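Local atomic coordinates of DNA ligase (Aquifex aeolicus, PDB entry 3QWU), a protein that probably joins nucleic acid ends in an ATP-dependent reaction, and binds adenosine and calcium ions. Residues Ile60-Glu64 / Leu264-Glu268; Gln70-Trp76 / Glu220-Lys226; Lys241-Met247 / Asp287-Ala292; Leu319-Leu323 / Leu346-Lys350. Numbering follows the deposited sequence.

Interaction 1 (Ile60-Glu64 / Leu264-Glu268)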
# COMPACT_ATOMS: atom_id res chain seq x y z
N ILE A 60 -1.26 14.94 13.83
CA ILE A 60 0.04 15.55 13.58
C ILE A 60 1.12 14.47 13.63
O ILE A 60 1.04 13.48 14.42
CB ILE A 60 0.45 16.69 14.58
CG1 ILE A 60 0.21 16.31 16.04
CG2 ILE A 60 -0.28 17.94 14.27
CD1 ILE A 60 0.53 17.44 17.07
N PHE A 61 2.15 14.69 12.81
CA PHE A 61 3.27 13.75 12.66
C PHE A 61 4.50 14.26 13.38
O PHE A 61 5.40 13.46 13.71
CB PHE A 61 3.60 13.55 11.18
CG PHE A 61 2.61 12.66 10.42
CD1 PHE A 61 1.23 12.92 10.43
CD2 PHE A 61 3.10 11.61 9.63
CE1 PHE A 61 0.33 12.08 9.71
CE2 PHE A 61 2.23 10.77 8.90
CZ PHE A 61 0.83 11.02 8.94
N LEU A 62 4.57 15.57 13.62
CA LEU A 62 5.72 16.17 14.34
C LEU A 62 5.11 16.71 15.59
O LEU A 62 4.14 17.45 15.55
CB LEU A 62 6.42 17.27 13.53
CG LEU A 62 7.38 16.79 12.45
CD1 LEU A 62 7.97 17.93 11.60
CD2 LEU A 62 8.51 15.98 13.07
N LEU A 63 5.59 16.25 16.73
CA LEU A 63 4.93 16.61 17.98
C LEU A 63 5.17 18.11 18.23
O LEU A 63 4.24 18.87 18.44
CB LEU A 63 5.45 15.74 19.13
CG LEU A 63 4.88 15.87 20.53
CD1 LEU A 63 3.37 15.82 20.57
CD2 LEU A 63 5.48 14.69 21.36
N GLU A 64 6.42 18.53 18.18
CA GLU A 64 6.75 19.90 18.60
C GLU A 64 6.19 20.96 17.63
O GLU A 64 5.48 21.92 18.05
CB GLU A 64 8.25 20.09 18.72
CG GLU A 64 8.57 21.57 19.08
CD GLU A 64 9.94 21.77 19.68
OE1 GLU A 64 10.74 20.82 19.75
OE2 GLU A 64 10.24 22.92 20.06
N LEU A 264 8.88 10.20 10.46
CA LEU A 264 8.91 11.57 11.03
C LEU A 264 9.19 11.66 12.54
O LEU A 264 9.75 12.65 12.98
CB LEU A 264 7.68 12.38 10.62
CG LEU A 264 7.71 12.69 9.10
CD1 LEU A 264 6.36 13.12 8.66
CD2 LEU A 264 8.74 13.75 8.80
N PHE A 265 8.82 10.63 13.30
CA PHE A 265 9.24 10.50 14.69
C PHE A 265 10.73 10.30 14.74
O PHE A 265 11.42 10.95 15.48
CB PHE A 265 8.49 9.34 15.36
CG PHE A 265 9.04 8.92 16.72
CD1 PHE A 265 8.76 9.65 17.84
CD2 PHE A 265 9.84 7.78 16.85
CE1 PHE A 265 9.29 9.26 19.09
CE2 PHE A 265 10.34 7.37 18.06
CZ PHE A 265 10.09 8.10 19.20
N MET A 266 11.25 9.37 13.94
CA MET A 266 12.73 9.17 13.88
C MET A 266 13.46 10.44 13.58
O MET A 266 14.51 10.72 14.17
CB MET A 266 13.11 8.05 12.88
CG MET A 266 12.60 6.73 13.36
SD MET A 266 12.77 5.40 12.27
CE MET A 266 14.59 5.15 12.33
N TYR A 267 12.90 11.23 12.66
CA TYR A 267 13.51 12.49 12.28
C TYR A 267 13.41 13.51 13.40
O TYR A 267 14.33 14.27 13.65
CB TYR A 267 12.82 13.00 11.02
CG TYR A 267 13.14 14.43 10.61
CD1 TYR A 267 14.26 14.73 9.87
CD2 TYR A 267 12.30 15.47 10.96
CE1 TYR A 267 14.56 16.05 9.49
CE2 TYR A 267 12.59 16.79 10.60
CZ TYR A 267 13.70 17.07 9.86
OH TYR A 267 13.96 18.36 9.49
N GLU A 268 12.27 13.56 14.05
CA GLU A 268 12.12 14.50 15.12
C GLU A 268 13.09 14.14 16.25
O GLU A 268 13.71 15.00 16.82
CB GLU A 268 10.67 14.55 15.62
CG GLU A 268 10.43 15.52 16.80
CD GLU A 268 8.96 15.73 17.12
OE1 GLU A 268 8.10 14.94 16.66
OE2 GLU A 268 8.66 16.73 17.79
O HOH W 1 6.90 12.88 15.74

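Interaction 2 (Gln70-Trp76 / Glu220-Lys226)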
# COMPACT_ATOMS: atom_id res chain seq x y z
N GLN A 70 -0.78 24.04 15.35
CA GLN A 70 -2.22 23.82 15.32
C GLN A 70 -3.02 24.57 16.38
O GLN A 70 -4.21 24.76 16.19
CB GLN A 70 -2.53 22.34 15.44
CG GLN A 70 -2.07 21.54 14.24
CD GLN A 70 -2.66 22.01 12.92
OE1 GLN A 70 -1.93 22.15 11.92
NE2 GLN A 70 -3.97 22.22 12.90
N PHE A 71 -2.37 25.01 17.46
CA PHE A 71 -3.05 25.53 18.64
C PHE A 71 -2.64 26.95 18.98
O PHE A 71 -1.45 27.26 18.95
CB PHE A 71 -2.86 24.61 19.86
CG PHE A 71 -3.46 23.23 19.67
CD1 PHE A 71 -4.82 23.05 19.54
CD2 PHE A 71 -2.66 22.12 19.60
CE1 PHE A 71 -5.38 21.77 19.33
CE2 PHE A 71 -3.20 20.85 19.36
CZ PHE A 71 -4.56 20.68 19.22
N GLU A 72 -3.65 27.77 19.29
CA GLU A 72 -3.51 29.18 19.60
C GLU A 72 -3.76 29.48 21.08
O GLU A 72 -3.58 30.62 21.51
CB GLU A 72 -4.59 30.02 18.90
CG GLU A 72 -4.67 29.94 17.40
CD GLU A 72 -5.96 30.59 16.90
OE1 GLU A 72 -7.04 30.33 17.53
OE2 GLU A 72 -5.88 31.36 15.91
N ALA A 73 -4.27 28.49 21.80
CA ALA A 73 -4.60 28.61 23.20
C ALA A 73 -4.03 27.39 23.92
O ALA A 73 -3.50 26.49 23.30
CB ALA A 73 -6.12 28.70 23.38
N PRO A 74 -4.10 27.37 25.25
CA PRO A 74 -3.75 26.17 25.97
C PRO A 74 -4.62 25.00 25.59
O PRO A 74 -5.73 25.17 25.03
CB PRO A 74 -4.06 26.54 27.42
CG PRO A 74 -4.02 28.02 27.48
CD PRO A 74 -4.50 28.48 26.15
N PHE A 75 -4.12 23.80 25.88
CA PHE A 75 -4.83 22.63 25.49
C PHE A 75 -4.68 21.52 26.51
O PHE A 75 -3.63 21.32 27.13
CB PHE A 75 -4.40 22.14 24.08
CG PHE A 75 -2.94 22.03 23.93
CD1 PHE A 75 -2.29 20.85 24.25
CD2 PHE A 75 -2.19 23.13 23.53
CE1 PHE A 75 -0.93 20.76 24.14
CE2 PHE A 75 -0.84 23.05 23.46
CZ PHE A 75 -0.19 21.84 23.75
N TRP A 76 -5.77 20.79 26.65
CA TRP A 76 -5.80 19.62 27.49
C TRP A 76 -5.25 18.39 26.72
O TRP A 76 -5.56 18.19 25.55
CB TRP A 76 -7.24 19.37 27.96
CG TRP A 76 -7.75 20.37 28.97
CD1 TRP A 76 -8.49 21.48 28.72
CD2 TRP A 76 -7.55 20.33 30.38
NE1 TRP A 76 -8.79 22.13 29.88
CE2 TRP A 76 -8.22 21.45 30.92
CE3 TRP A 76 -6.88 19.45 31.24
CZ2 TRP A 76 -8.24 21.72 32.28
CZ3 TRP A 76 -6.92 19.72 32.61
CH2 TRP A 76 -7.58 20.85 33.11
N GLU A 220 -8.10 21.83 22.41
CA GLU A 220 -7.97 23.25 22.64
C GLU A 220 -9.03 23.74 23.60
O GLU A 220 -10.20 23.43 23.48
CB GLU A 220 -8.02 24.06 21.34
CG GLU A 220 -7.40 25.48 21.47
CD GLU A 220 -7.38 26.19 20.12
OE1 GLU A 220 -8.43 26.69 19.72
OE2 GLU A 220 -6.35 26.19 19.44
N ASP A 221 -8.59 24.50 24.59
CA ASP A 221 -9.44 24.95 25.67
C ASP A 221 -10.06 26.23 25.14
O ASP A 221 -9.63 27.31 25.47
CB ASP A 221 -8.57 25.18 26.90
CG ASP A 221 -9.37 25.57 28.14
OD1 ASP A 221 -10.46 24.99 28.37
OD2 ASP A 221 -8.86 26.42 28.91
N SER A 222 -11.01 26.12 24.24
CA SER A 222 -11.48 27.27 23.56
C SER A 222 -12.81 27.03 22.92
O SER A 222 -13.30 25.94 22.96
CB SER A 222 -10.48 27.63 22.49
OG SER A 222 -10.51 26.64 21.49
N GLU A 223 -13.39 28.09 22.35
CA GLU A 223 -14.66 27.97 21.62
C GLU A 223 -14.56 27.06 20.39
O GLU A 223 -15.37 26.18 20.20
CB GLU A 223 -15.24 29.34 21.23
CG GLU A 223 -16.26 29.89 22.24
CD GLU A 223 -17.46 28.98 22.46
OE1 GLU A 223 -17.95 28.37 21.47
OE2 GLU A 223 -17.93 28.88 23.63
N ARG A 224 -13.59 27.26 19.54
CA ARG A 224 -13.52 26.40 18.38
C ARG A 224 -13.10 24.97 18.80
O ARG A 224 -13.43 24.00 18.13
CB ARG A 224 -12.62 27.01 17.31
CG ARG A 224 -11.16 27.06 17.69
CD ARG A 224 -10.30 27.26 16.49
NE ARG A 224 -8.91 27.02 16.83
CZ ARG A 224 -7.88 27.29 16.04
NH1 ARG A 224 -6.64 27.00 16.45
NH2 ARG A 224 -8.08 27.82 14.83
N ASN A 225 -12.44 24.85 19.94
CA ASN A 225 -12.17 23.55 20.57
C ASN A 225 -11.48 22.55 19.62
O ASN A 225 -11.89 21.40 19.50
CB ASN A 225 -13.49 22.99 21.11
CG ASN A 225 -13.31 21.73 21.96
OD1 ASN A 225 -14.20 20.92 22.01
ND2 ASN A 225 -12.18 21.59 22.63
N LYS A 226 -10.44 23.01 18.94
CA LYS A 226 -9.81 22.24 17.92
C LYS A 226 -9.11 21.06 18.60
O LYS A 226 -8.59 21.16 19.74
CB LYS A 226 -8.85 23.13 17.12
CG LYS A 226 -7.80 22.44 16.22
CD LYS A 226 -7.78 23.05 14.78
CE LYS A 226 -6.43 23.11 14.13
NZ LYS A 226 -5.71 24.40 14.29
O HOH W 2 -8.99 29.79 19.65

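Interaction 3 (Lys241-Met247 / Asp287-Ala292)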
# COMPACT_ATOMS: atom_id res chain seq x y z
N LYS A 241 1.60 -4.76 12.29
CA LYS A 241 1.64 -6.20 12.59
C LYS A 241 0.30 -6.88 12.71
O LYS A 241 0.09 -7.95 12.13
CB LYS A 241 2.41 -6.46 13.88
CG LYS A 241 2.27 -7.87 14.50
CD LYS A 241 3.52 -8.71 14.42
CE LYS A 241 3.36 -10.08 15.11
NZ LYS A 241 4.57 -10.39 16.02
N THR A 242 -0.61 -6.30 13.48
CA THR A 242 -1.88 -6.96 13.69
C THR A 242 -2.75 -6.84 12.47
O THR A 242 -3.74 -7.48 12.41
CB THR A 242 -2.66 -6.40 14.88
OG1 THR A 242 -2.86 -5.03 14.63
CG2 THR A 242 -1.84 -6.55 16.20
N ASN A 243 -2.40 -6.01 11.50
CA ASN A 243 -3.18 -5.92 10.27
C ASN A 243 -2.65 -6.76 9.10
O ASN A 243 -3.09 -6.58 7.96
CB ASN A 243 -3.27 -4.48 9.84
CG ASN A 243 -4.53 -3.87 10.28
OD1 ASN A 243 -5.50 -3.79 9.49
ND2 ASN A 243 -4.60 -3.49 11.59
N ALA A 244 -1.69 -7.63 9.38
CA ALA A 244 -1.12 -8.48 8.32
C ALA A 244 -2.21 -9.28 7.58
O ALA A 244 -2.22 -9.30 6.38
CB ALA A 244 -0.08 -9.43 8.89
N LYS A 245 -3.09 -9.96 8.32
CA LYS A 245 -4.08 -10.87 7.72
C LYS A 245 -5.07 -10.11 6.84
O LYS A 245 -5.76 -10.67 5.98
CB LYS A 245 -4.80 -11.65 8.82
CG LYS A 245 -3.87 -12.67 9.46
CD LYS A 245 -4.44 -13.30 10.71
CE LYS A 245 -3.58 -14.44 11.27
NZ LYS A 245 -4.31 -15.13 12.37
N ASN A 246 -5.01 -8.79 7.01
CA ASN A 246 -5.97 -7.82 6.56
C ASN A 246 -5.46 -7.09 5.37
O ASN A 246 -6.10 -6.17 4.92
CB ASN A 246 -6.12 -6.78 7.69
CG ASN A 246 -7.51 -6.40 7.93
OD1 ASN A 246 -7.91 -6.27 9.11
ND2 ASN A 246 -8.31 -6.25 6.85
N MET A 247 -4.28 -7.48 4.89
CA MET A 247 -3.53 -6.68 3.90
C MET A 247 -4.15 -6.51 2.54
O MET A 247 -3.71 -5.65 1.80
CB MET A 247 -2.12 -7.22 3.68
CG MET A 247 -1.08 -6.47 4.41
SD MET A 247 0.56 -7.14 4.09
CE MET A 247 1.32 -6.63 5.66
N ASP A 287 6.75 -10.59 10.60
CA ASP A 287 6.18 -11.59 11.52
C ASP A 287 4.67 -11.71 11.49
O ASP A 287 4.15 -12.80 11.71
CB ASP A 287 6.64 -11.36 12.93
CG ASP A 287 8.08 -11.60 13.08
OD1 ASP A 287 8.65 -12.40 12.29
OD2 ASP A 287 8.65 -10.95 13.97
N GLY A 288 3.95 -10.65 11.18
CA GLY A 288 2.49 -10.78 11.04
C GLY A 288 2.10 -11.67 9.89
O GLY A 288 1.21 -12.46 9.98
N LEU A 289 2.82 -11.54 8.80
CA LEU A 289 2.56 -12.31 7.59
C LEU A 289 3.04 -13.74 7.79
O LEU A 289 2.36 -14.65 7.39
CB LEU A 289 3.23 -11.63 6.36
CG LEU A 289 2.42 -11.15 5.16
CD1 LEU A 289 0.89 -11.01 5.37
CD2 LEU A 289 2.99 -9.89 4.58
N PHE A 290 4.19 -13.94 8.45
CA PHE A 290 4.71 -15.29 8.74
C PHE A 290 3.72 -16.07 9.56
O PHE A 290 3.47 -17.23 9.30
CB PHE A 290 6.03 -15.25 9.52
CG PHE A 290 6.95 -16.31 9.17
CD1 PHE A 290 7.80 -16.16 8.08
CD2 PHE A 290 7.00 -17.49 9.89
CE1 PHE A 290 8.67 -17.19 7.67
CE2 PHE A 290 7.89 -18.54 9.52
CZ PHE A 290 8.72 -18.39 8.40
N GLN A 291 3.14 -15.43 10.57
CA GLN A 291 2.09 -16.06 11.34
C GLN A 291 0.86 -16.37 10.56
O GLN A 291 0.17 -17.32 10.89
CB GLN A 291 1.64 -15.15 12.47
CG GLN A 291 2.59 -15.04 13.62
CD GLN A 291 2.20 -13.88 14.52
OE1 GLN A 291 3.06 -13.28 15.15
NE2 GLN A 291 0.90 -13.56 14.59
N ALA A 292 0.49 -15.53 9.60
CA ALA A 292 -0.66 -15.87 8.79
C ALA A 292 -0.35 -17.09 7.87
O ALA A 292 -1.24 -17.91 7.63
CB ALA A 292 -1.16 -14.69 7.99

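Interaction 4 (Leu319-Leu323 / Leu346-Lys350)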
# COMPACT_ATOMS: atom_id res chain seq x y z
N LEU A 319 -25.44 -9.60 16.84
CA LEU A 319 -24.08 -9.15 16.55
C LEU A 319 -23.47 -9.90 15.35
O LEU A 319 -22.92 -9.25 14.48
CB LEU A 319 -23.14 -9.23 17.76
CG LEU A 319 -21.71 -8.89 17.29
CD1 LEU A 319 -21.53 -7.36 17.20
CD2 LEU A 319 -20.68 -9.52 18.16
N LEU A 320 -23.54 -11.23 15.32
CA LEU A 320 -23.12 -12.02 14.14
C LEU A 320 -23.73 -11.50 12.87
O LEU A 320 -23.03 -11.34 11.86
CB LEU A 320 -23.51 -13.51 14.24
CG LEU A 320 -22.76 -14.31 15.31
CD1 LEU A 320 -23.33 -15.69 15.43
CD2 LEU A 320 -21.25 -14.38 15.07
N GLU A 321 -25.04 -11.26 12.91
CA GLU A 321 -25.75 -10.80 11.70
C GLU A 321 -25.27 -9.39 11.31
O GLU A 321 -25.08 -9.09 10.11
CB GLU A 321 -27.27 -10.93 11.87
CG GLU A 321 -27.74 -12.42 11.99
CD GLU A 321 -29.26 -12.64 12.12
OE1 GLU A 321 -30.01 -11.71 12.51
OE2 GLU A 321 -29.72 -13.78 11.84
N LEU A 322 -25.03 -8.53 12.30
CA LEU A 322 -24.43 -7.22 11.96
C LEU A 322 -23.06 -7.38 11.25
O LEU A 322 -22.83 -6.78 10.19
CB LEU A 322 -24.32 -6.31 13.18
CG LEU A 322 -23.73 -4.94 12.78
CD1 LEU A 322 -24.63 -4.32 11.66
CD2 LEU A 322 -23.49 -3.99 13.97
N LEU A 323 -22.18 -8.19 11.80
CA LEU A 323 -20.85 -8.30 11.25
C LEU A 323 -20.81 -8.92 9.83
O LEU A 323 -20.00 -8.54 9.02
CB LEU A 323 -19.92 -9.01 12.24
CG LEU A 323 -19.11 -8.08 13.19
CD1 LEU A 323 -19.93 -7.00 13.76
CD2 LEU A 323 -18.48 -8.88 14.32
N LEU A 346 -19.79 -15.76 23.42
CA LEU A 346 -19.66 -15.90 21.96
C LEU A 346 -18.20 -15.94 21.54
O LEU A 346 -17.38 -15.13 21.99
CB LEU A 346 -20.34 -14.76 21.23
CG LEU A 346 -20.26 -14.82 19.70
CD1 LEU A 346 -21.05 -16.02 19.13
CD2 LEU A 346 -20.80 -13.52 19.17
N GLU A 347 -17.88 -16.90 20.68
CA GLU A 347 -16.57 -16.96 20.03
C GLU A 347 -16.82 -17.05 18.56
O GLU A 347 -17.65 -17.84 18.15
CB GLU A 347 -15.77 -18.20 20.45
CG GLU A 347 -15.33 -18.28 21.89
CD GLU A 347 -14.34 -19.42 22.14
OE1 GLU A 347 -13.71 -19.92 21.19
OE2 GLU A 347 -14.19 -19.80 23.32
N PHE A 348 -16.10 -16.29 17.76
CA PHE A 348 -16.31 -16.38 16.32
C PHE A 348 -15.06 -16.02 15.54
O PHE A 348 -14.15 -15.36 16.05
CB PHE A 348 -17.52 -15.53 15.89
CG PHE A 348 -17.29 -14.05 15.96
CD1 PHE A 348 -17.59 -13.35 17.12
CD2 PHE A 348 -16.82 -13.34 14.85
CE1 PHE A 348 -17.38 -11.95 17.19
CE2 PHE A 348 -16.62 -11.96 14.91
CZ PHE A 348 -16.87 -11.27 16.07
N ASP A 349 -15.06 -16.46 14.28
CA ASP A 349 -13.97 -16.25 13.39
C ASP A 349 -14.29 -15.22 12.30
O ASP A 349 -15.40 -15.23 11.75
CB ASP A 349 -13.60 -17.60 12.77
CG ASP A 349 -12.96 -18.57 13.79
OD1 ASP A 349 -12.51 -18.14 14.89
OD2 ASP A 349 -12.86 -19.78 13.46
N LYS A 350 -13.36 -14.30 12.04
CA LYS A 350 -13.35 -13.56 10.78
C LYS A 350 -12.31 -14.29 9.91
O LYS A 350 -11.11 -14.32 10.23
CB LYS A 350 -12.99 -12.06 10.97
CG LYS A 350 -14.07 -11.21 11.70
CD LYS A 350 -13.61 -9.77 12.13
CE LYS A 350 -14.39 -9.31 13.42
NZ LYS A 350 -14.45 -7.84 13.67

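Interaction 1 (Ile60-Glu64 / Leu264-Glu268)
Glu268 is the main projection of this contact. From the last full turn of helix 254-269 its side chain stretches out, with chi1 and chi2 both trans, until the carboxylate meets the start of helix 63-70. There it fits against two successive backbone amides: Leu63 N donates to Glu268 OE1 (2.8 Å) and Glu64 N to Glu268 OE2 (2.9 Å), both nearly straight. Amides in the first turn of a helix have no carbonyl of their own helix to bind, so a two-oxygen acid suits them well. A water bridges the segments, donating to Phe61 O and to Glu268 OE1, each at 2.6 Å.

The apolar bumps interlock beside this polar tip. Leu62 pushes its CD2 methyl into the shallow hollow on the facing helix, 3.6 Å from both Leu264 O and Glu268 CB, with the edge of the Tyr267 ring as a more distant wall. Next to it, Leu264 CD1 lies 3.7 Å from Phe61 CD2; Leu362 of the second subunit covers this pair. Leu63 also packs on Ile201 and Leu205 of helix 195-210 and on Phe218, while Glu64 forms a salt bridge with Arg68.

Leu62 holds the N-cap position but has no polar side chain. The first-turn amides are bound by a carboxylate from another helix, which here fastens the C-terminal region to the nucleotide-binding part.

Interaction 2 (Gln70-Trp76 / Glu220-Lys226)
Glu220, at the end of strand 215-220, faces Phe75 as an antiparallel non-hydrogen-bonded pair, with 4.3 Å between Glu220 CA and Phe75 CA. Its long side chain extends alongside 71-73, so that Glu220 OE2 accepts from Glu72 N (3.1 Å) and touches the edge of the Phe71 ring. Asp221 continues the pairing through its backbone, Asp221 N donating to Pro74 O (3.0 Å). It is also the centre of an inverse gamma turn that bends the chain out of the sheet; its carboxylate reaches Arg190 in a salt bridge and lies beside the Trp76 ring edge. Ser222 suits the bend because its small hydroxyl serves twice: Ser222 OG donates to Glu220 OE1 (2.7 Å), and it accepts from Asn225 N (3.1 Å), the latter an ST motif. This turn is the tip of the beta hairpin joining strands 215-220 and 227-231, which carry Lys219 and Lys229 of the adenosine pocket, while strand 75-80 leads into Lys80, consistent with the KxDG motif of nucleotidyltransferases. Arg224 grips the glutamate with two nitrogens, Arg224 NE to Glu220 OE1 at 2.9 Å and Arg224 NH1 to Glu220 OE2 at 3.1 Å; Glu72 OE1 sits over the guanidinium face, a purely electrostatic salt bridge. Asn225 adopts left-handed backbone angles, and its ND2 donates to Glu220 O (2.8 Å). Lys226 NZ makes a very short 2.4 Å hydrogen bond to Gln70 O.

Interaction 3 (Lys241-Met247 / Asp287-Ala292)
Lys241, in the last turn of helix 233-242, lays its aliphatic chain across the facing helix: Lys241 CD is 3.8 Å from Gly288 N, and Lys241 CE is 3.2 Å from Gln291 OE1. A long, flexible side chain suits this place, reaching across to the helix and bringing its charge near Asp287, with Lys241 NZ 4.6 Å from Asp287 OD2; the salt bridge of Asp287 is with Arg283. The helix then ends at Asn243, whose ND2 bonds back to the carbonyl of Asp239, a calcium ligand. Ala244 CB sits 3.3 Å from Gly288 C, and a side chain at position 288 would collide with both Ala244 CB and Lys241 O, so a small residue meets one with no side chain. The same Ala244 CB lies 4.0 Å from Leu289 CD1. Lys245 offers its CG to Ala292 CB at 3.7 Å, while its ammonium bonds to Tyr303 O. Met247 closes the segment, its SD 3.7 Å from Leu289 CD2. Around this seam between the segment following helix 233-242 and helix 276-299, Met355 of helix 353-363 packs on Met247 and Leu289, Phe352 of strand 343-352 touches Lys245, and Thr256 and Ile259 of the second subunit approach from across the dimer.

Interaction 4 (Leu319-Leu323 / Leu346-Lys350)
This is an apolar helix-on-sheet contact in the C-terminal region: helix 313-325 lies over strand 343-352, the middle strand of a three-stranded antiparallel sheet. The short segments run almost the same way, at 13°, with their axes 11.1 Å apart, a spacing filled by large side chains from both layers. Leu319 and Leu323, one turn apart, point toward the strand, and Leu320 leans in from the flank. Alternation along the strand turns Leu346 and Phe348 toward the helix, while Glu347 turns away and forms a salt bridge with Arg336. Phe348 is the centrepiece, large enough to meet three leucines: Leu323 CD2 is 3.4 Å from Phe348 CZ, Leu319 CD2 4.2 Å from Phe348 CE1, and Leu320 CD2 4.0 Å from Phe348 CB. Leu346 CD2 completes the patch, 4.1 Å from Leu319 CD2 and 4.2 Å from Leu320 CD2. Lys350 contributes its CE, 4.2 Å from Leu323 CD2, while its ammonium bonds to Pro139 O. Phe306 and Phe310 of strand 303-310 extend the apolar layer beside Phe348 and Leu346; Val332 of strand 330-340 supports Leu320 and Phe348, and Pro139 touches Leu319 and Phe348 from a loop.

How the interactions relate
From the N terminus, interaction 1 opens first at 60-64, followed, one helix later, by interaction 2 at 70-76, the two touching where Ile60 packs on Gln70. Interaction 2 closes at 220-226, still within the span of interaction 1, and joins strands of the nucleotide-binding sheet. Before interaction 1 closes at 264-268, interaction 3 has opened at 241-247; it closes at 287-292, so the two loops cross. Interaction 1 ties the nucleotide-binding part to the C-terminal helices, interaction 3 joins elements within that region, and both reach the second subunit. Interaction 4 follows in series as a short, local closure inside the C-terminal region, about 21 Å from interaction 3 between centres, and across the chain's centre from interactions 1 and 2.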